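Local coordinates for hypothetical protein ST1625 (Sulfolobus tokodaii, PDB 1WY6), which is of unknown function but folds as an all-helical repeat protein, an architecture that in other proteins often serves to bind partners, at residues D13-K16 with F17-G21; Y42-F45 with I46-L50. One frame throughout, in Å; residues are numbered along the deposited sequence.

Contact 1: D13-K16 with F17-G21; sequences DAKK and FLLDG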
loop_
_atom_site.group_PDB
_atom_site.type_symbol
_atom_site.label_atom_id
_atom_site.label_comp_id
_atom_site.label_asym_id
_atom_site.label_seq_id
_atom_site.Cartn_x
_atom_site.Cartn_y
_atom_site.Cartn_z
ATOM N N ASP A 13 2.460 -22.764 1.668
ATOM C CA ASP A 13 2.166 -23.368 0.378
ATOM C C ASP A 13 1.384 -22.363 -0.455
ATOM O O ASP A 13 1.635 -22.199 -1.650
ATOM C CB ASP A 13 1.342 -24.638 0.566
ATOM C CG ASP A 13 1.056 -25.335 -0.738
ATOM O OD1 ASP A 13 2.018 -25.613 -1.487
ATOM O OD2 ASP A 13 -0.131 -25.610 -1.014
ATOM N N ALA A 14 0.430 -21.695 0.191
ATOM C CA ALA A 14 -0.384 -20.688 -0.473
ATOM C C ALA A 14 0.518 -19.524 -0.874
ATOM O O ALA A 14 0.418 -19.013 -1.983
ATOM C CB ALA A 14 -1.501 -20.204 0.466
ATOM N N LYS A 15 1.418 -19.134 0.028
ATOM C CA LYS A 15 2.332 -18.025 -0.229
ATOM C C LYS A 15 3.131 -18.227 -1.515
ATOM O O LYS A 15 3.160 -17.351 -2.368
ATOM C CB LYS A 15 3.292 -17.839 0.948
ATOM C CG LYS A 15 4.233 -16.647 0.793
ATOM C CD LYS A 15 5.235 -16.574 1.938
ATOM C CE LYS A 15 6.188 -15.390 1.760
ATOM N NZ LYS A 15 7.125 -15.229 2.914
ATOM N N LYS A 16 3.771 -19.384 -1.658
ATOM C CA LYS A 16 4.557 -19.662 -2.856
ATOM C C LYS A 16 3.740 -19.522 -4.146
ATOM O O LYS A 16 4.210 -18.923 -5.112
ATOM C CB LYS A 16 5.171 -21.054 -2.767
ATOM C CG LYS A 16 6.306 -21.281 -3.754
ATOM C CD LYS A 16 7.155 -22.477 -3.343
ATOM C CE LYS A 16 6.296 -23.710 -3.111
ATOM N NZ LYS A 16 7.080 -24.852 -2.567
ATOM N N PHE A 17 2.529 -20.076 -4.170
ATOM C CA PHE A 17 1.670 -19.959 -5.350
ATOM C C PHE A 17 1.509 -18.475 -5.694
ATOM O O PHE A 17 1.757 -18.049 -6.824
ATOM C CB PHE A 17 0.272 -20.534 -5.077
ATOM C CG PHE A 17 0.162 -22.026 -5.258
ATOM C CD1 PHE A 17 0.619 -22.641 -6.419
ATOM C CD2 PHE A 17 -0.442 -22.811 -4.276
ATOM C CE1 PHE A 17 0.479 -24.023 -6.603
ATOM C CE2 PHE A 17 -0.588 -24.193 -4.448
ATOM C CZ PHE A 17 -0.128 -24.800 -5.611
ATOM N N LEU A 18 1.074 -17.699 -4.704
ATOM C CA LEU A 18 0.847 -16.264 -4.879
ATOM C C LEU A 18 2.082 -15.530 -5.388
ATOM O O LEU A 18 1.995 -14.789 -6.361
ATOM C CB LEU A 18 0.368 -15.636 -3.568
ATOM C CG LEU A 18 -0.951 -16.207 -3.028
ATOM C CD1 LEU A 18 -1.287 -15.584 -1.681
ATOM C CD2 LEU A 18 -2.057 -15.943 -4.041
ATOM N N LEU A 19 3.224 -15.724 -4.734
ATOM C CA LEU A 19 4.455 -15.071 -5.183
ATOM C C LEU A 19 4.728 -15.446 -6.645
ATOM O O LEU A 19 5.289 -14.654 -7.394
ATOM C CB LEU A 19 5.654 -15.501 -4.327
ATOM C CG LEU A 19 5.700 -15.073 -2.857
ATOM C CD1 LEU A 19 6.858 -15.767 -2.167
ATOM C CD2 LEU A 19 5.850 -13.571 -2.759
ATOM N N ASP A 20 4.325 -16.655 -7.038
ATOM C CA ASP A 20 4.548 -17.141 -8.400
ATOM C C ASP A 20 3.467 -16.773 -9.409
ATOM O O ASP A 20 3.562 -17.152 -10.573
ATOM C CB ASP A 20 4.711 -18.660 -8.400
ATOM C CG ASP A 20 5.994 -19.119 -7.723
ATOM O OD1 ASP A 20 6.144 -20.343 -7.540
ATOM O OD2 ASP A 20 6.846 -18.267 -7.380
ATOM N N GLY A 21 2.431 -16.065 -8.968
ATOM C CA GLY A 21 1.380 -15.675 -9.889
ATOM C C GLY A 21 0.221 -16.646 -9.995
ATOM O O GLY A 21 -0.708 -16.412 -10.763
#
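Asp13 and Phe17 stand one turn apart on the helix and lie side by side, both side chains running the same way. OD2 of Asp13 lies 3.7 Å from CE2 of Phe17, with the carboxylate and ring planes turned 66° apart. Phe17 has CG anti to its own carbonyl carbon (chi1 -84°), which lays the ring back along the preceding turn; there CD2 of Phe17 comes within 3.4 Å of the backbone O of Asp13, and CA of Ala14 sits at the ring edge, near its plane. Replacing the phenyl group with the methyl of an alanine would probably open a gap beside Asp13 and strip Glu25, on helix 23-36, of its aromatic neighbour. Further round the helix, Lys15 reaches out fully extended and crosses Leu19, its CE 4.0 Å from CD1 of Leu19, while its NZ finds a probable hydrogen-bond partner in Asn48. Lys16 and Asp20 point the same way, but their charges do not meet: NZ of Lys16 stays 6.8 Å from OD1 of Asp20. Beneath these side chains the helical bonds shorten from a weak one between Phe17 N and Asp13 O to one of 2.9 Å from Leu19 N to Lys15 O. From Asp20 N to Lys16 O the N-H...O angle falls to 141° as the helix runs out. Gly21 then takes a positive phi, and its N bonds to Leu18 O, ending helix 7-19 in a Schellman motif just before helix 23-36 begins.

Contact 2: Y42-F45 with I46-L50; sequences YNWF and ICNLL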
loop_
_atom_site.group_PDB
_atom_site.type_symbol
_atom_site.label_atom_id
_atom_site.label_comp_id
_atom_site.label_asym_id
_atom_site.label_seq_id
_atom_site.Cartn_x
_atom_site.Cartn_y
_atom_site.Cartn_z
ATOM N N TYR A 42 -4.287 -16.345 11.724
ATOM C CA TYR A 42 -3.748 -16.356 10.370
ATOM C C TYR A 42 -3.588 -14.950 9.806
ATOM O O TYR A 42 -3.090 -14.771 8.698
ATOM C CB TYR A 42 -4.657 -17.170 9.438
ATOM C CG TYR A 42 -6.049 -16.598 9.252
ATOM C CD1 TYR A 42 -7.147 -17.152 9.910
ATOM C CD2 TYR A 42 -6.271 -15.514 8.400
ATOM C CE1 TYR A 42 -8.431 -16.649 9.720
ATOM C CE2 TYR A 42 -7.550 -14.999 8.206
ATOM C CZ TYR A 42 -8.627 -15.573 8.867
ATOM O OH TYR A 42 -9.899 -15.083 8.667
ATOM N N ASN A 43 -4.009 -13.958 10.577
ATOM C CA ASN A 43 -3.943 -12.569 10.147
ATOM C C ASN A 43 -2.548 -12.103 9.732
ATOM O O ASN A 43 -2.397 -11.332 8.778
ATOM C CB ASN A 43 -4.460 -11.652 11.247
ATOM C CG ASN A 43 -4.772 -10.272 10.734
ATOM O OD1 ASN A 43 -5.799 -10.069 10.088
ATOM N ND2 ASN A 43 -3.877 -9.317 10.989
ATOM N N TRP A 44 -1.540 -12.568 10.466
ATOM C CA TRP A 44 -0.140 -12.223 10.217
ATOM C C TRP A 44 0.295 -12.567 8.793
ATOM O O TRP A 44 1.224 -11.960 8.259
ATOM C CB TRP A 44 0.769 -13.003 11.175
ATOM C CG TRP A 44 0.688 -14.482 10.910
ATOM C CD1 TRP A 44 -0.268 -15.342 11.363
ATOM C CD2 TRP A 44 1.536 -15.249 10.041
ATOM N NE1 TRP A 44 -0.075 -16.594 10.830
ATOM C CE2 TRP A 44 1.027 -16.564 10.014
ATOM C CE3 TRP A 44 2.674 -14.950 9.281
ATOM C CZ2 TRP A 44 1.619 -17.586 9.254
ATOM C CZ3 TRP A 44 3.263 -15.967 8.524
ATOM C CH2 TRP A 44 2.733 -17.266 8.518
ATOM N N PHE A 45 -0.360 -13.564 8.197
ATOM C CA PHE A 45 -0.005 -14.015 6.855
ATOM C C PHE A 45 0.010 -12.932 5.787
ATOM O O PHE A 45 0.933 -12.868 4.987
ATOM C CB PHE A 45 -0.945 -15.125 6.389
ATOM C CG PHE A 45 -0.633 -15.640 5.010
ATOM C CD1 PHE A 45 0.451 -16.486 4.796
ATOM C CD2 PHE A 45 -1.426 -15.286 3.925
ATOM C CE1 PHE A 45 0.734 -16.974 3.521
ATOM C CE2 PHE A 45 -1.148 -15.769 2.654
ATOM C CZ PHE A 45 -0.062 -16.618 2.454
ATOM N N ILE A 46 -1.019 -12.093 5.765
ATOM C CA ILE A 46 -1.107 -11.045 4.756
ATOM C C ILE A 46 0.056 -10.053 4.837
ATOM O O ILE A 46 0.570 -9.608 3.809
ATOM C CB ILE A 46 -2.464 -10.295 4.854
ATOM C CG1 ILE A 46 -2.734 -9.560 3.537
ATOM C CG2 ILE A 46 -2.466 -9.330 6.048
ATOM C CD1 ILE A 46 -2.819 -10.516 2.321
ATOM N N CYS A 47 0.471 -9.715 6.056
ATOM C CA CYS A 47 1.584 -8.788 6.264
ATOM C C CYS A 47 2.848 -9.425 5.702
ATOM O O CYS A 47 3.658 -8.772 5.046
ATOM C CB CYS A 47 1.817 -8.528 7.760
ATOM S SG CYS A 47 0.378 -7.983 8.735
ATOM N N ASN A 48 3.002 -10.711 5.990
ATOM C CA ASN A 48 4.151 -11.484 5.553
ATOM C C ASN A 48 4.201 -11.525 4.022
ATOM O O ASN A 48 5.250 -11.267 3.424
ATOM C CB ASN A 48 4.058 -12.895 6.166
ATOM C CG ASN A 48 5.298 -13.733 5.923
ATOM O OD1 ASN A 48 5.472 -14.307 4.853
ATOM N ND2 ASN A 48 6.168 -13.810 6.927
ATOM N N LEU A 49 3.073 -11.831 3.382
ATOM C CA LEU A 49 3.039 -11.879 1.920
ATOM C C LEU A 49 3.424 -10.536 1.303
ATOM O O LEU A 49 4.294 -10.473 0.436
ATOM C CB LEU A 49 1.645 -12.265 1.408
ATOM C CG LEU A 49 1.504 -12.304 -0.122
ATOM C CD1 LEU A 49 2.290 -13.478 -0.692
ATOM C CD2 LEU A 49 0.037 -12.420 -0.509
ATOM N N LEU A 50 2.774 -9.468 1.758
ATOM C CA LEU A 50 3.004 -8.121 1.238
ATOM C C LEU A 50 4.461 -7.659 1.290
ATOM O O LEU A 50 4.877 -6.807 0.503
ATOM C CB LEU A 50 2.103 -7.118 1.978
ATOM C CG LEU A 50 0.588 -7.357 1.883
ATOM C CD1 LEU A 50 -0.164 -6.409 2.817
ATOM C CD2 LEU A 50 0.130 -7.168 0.450
#
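Trp44 holds CG between its backbone N and carbonyl carbon (chi1 65°), and Asn48, one turn on, has CG anti to the backbone N (chi1 -172°); together these torsions set indole and amide side by side, pointing the same way. The six-membered part of the indole does the touching. CZ3 of Trp44 lies 4.0 Å from CB of Asn48, and ND2 of Asn48 arrives in the ring plane, at the edge, with the amide turned 79° from the indole. The other end of that amide, OD1, has its partner in Lys15, while Leu11 and Met12 of helix 7-19 also pack on the indole. CB of Phe45 lies against the backbone N of Ile46, and the buried side chain of Phe45 also touches Lys15 of helix 7-19 and Val30 of helix 23-36. Ile46 turns its CG2 branch back to the backbone O of Asn43, 3.4 Å away, the same oxygen that receives a weak bond from Ile46 N. Regular helical bonding follows, with Asn48 N giving to Trp44 O at 3.1 Å and Leu49 N to Phe45 O at 2.9 Å. CB of Cys47 lies 3.5 Å from Trp44 O, and its SG is joined by a disulfide to Cys74. With aromatic and aliphatic side chains facing helices 7-19, 23-36 and 55-65, and a disulfide reaching the loop beyond, this is part of a helix largely buried on the sides facing its neighbours in an alpha-helical repeat stack.

In the fold
From the N terminus, helix 7-19 carries contact 1 near its end, the chain turns through Gly21 into helix 23-36, and contact 2 then runs from the end of the short helix 39-42 into helix 44-52. Each contact spans one continuous stretch and closes no long loop; they follow in series, neither nested nor crossed, with centres about 13 Å apart. They nevertheless touch: NZ of Lys15 probably hydrogen-bonds OD1 of Asn48 at 2.7 Å, and CD1 of Leu18 packs 3.6 Å from CD2 of Leu49. Thus helices 7-19 and 44-52 are joined directly, with helix 23-36 touching both, at the N-terminal end of the repeat array.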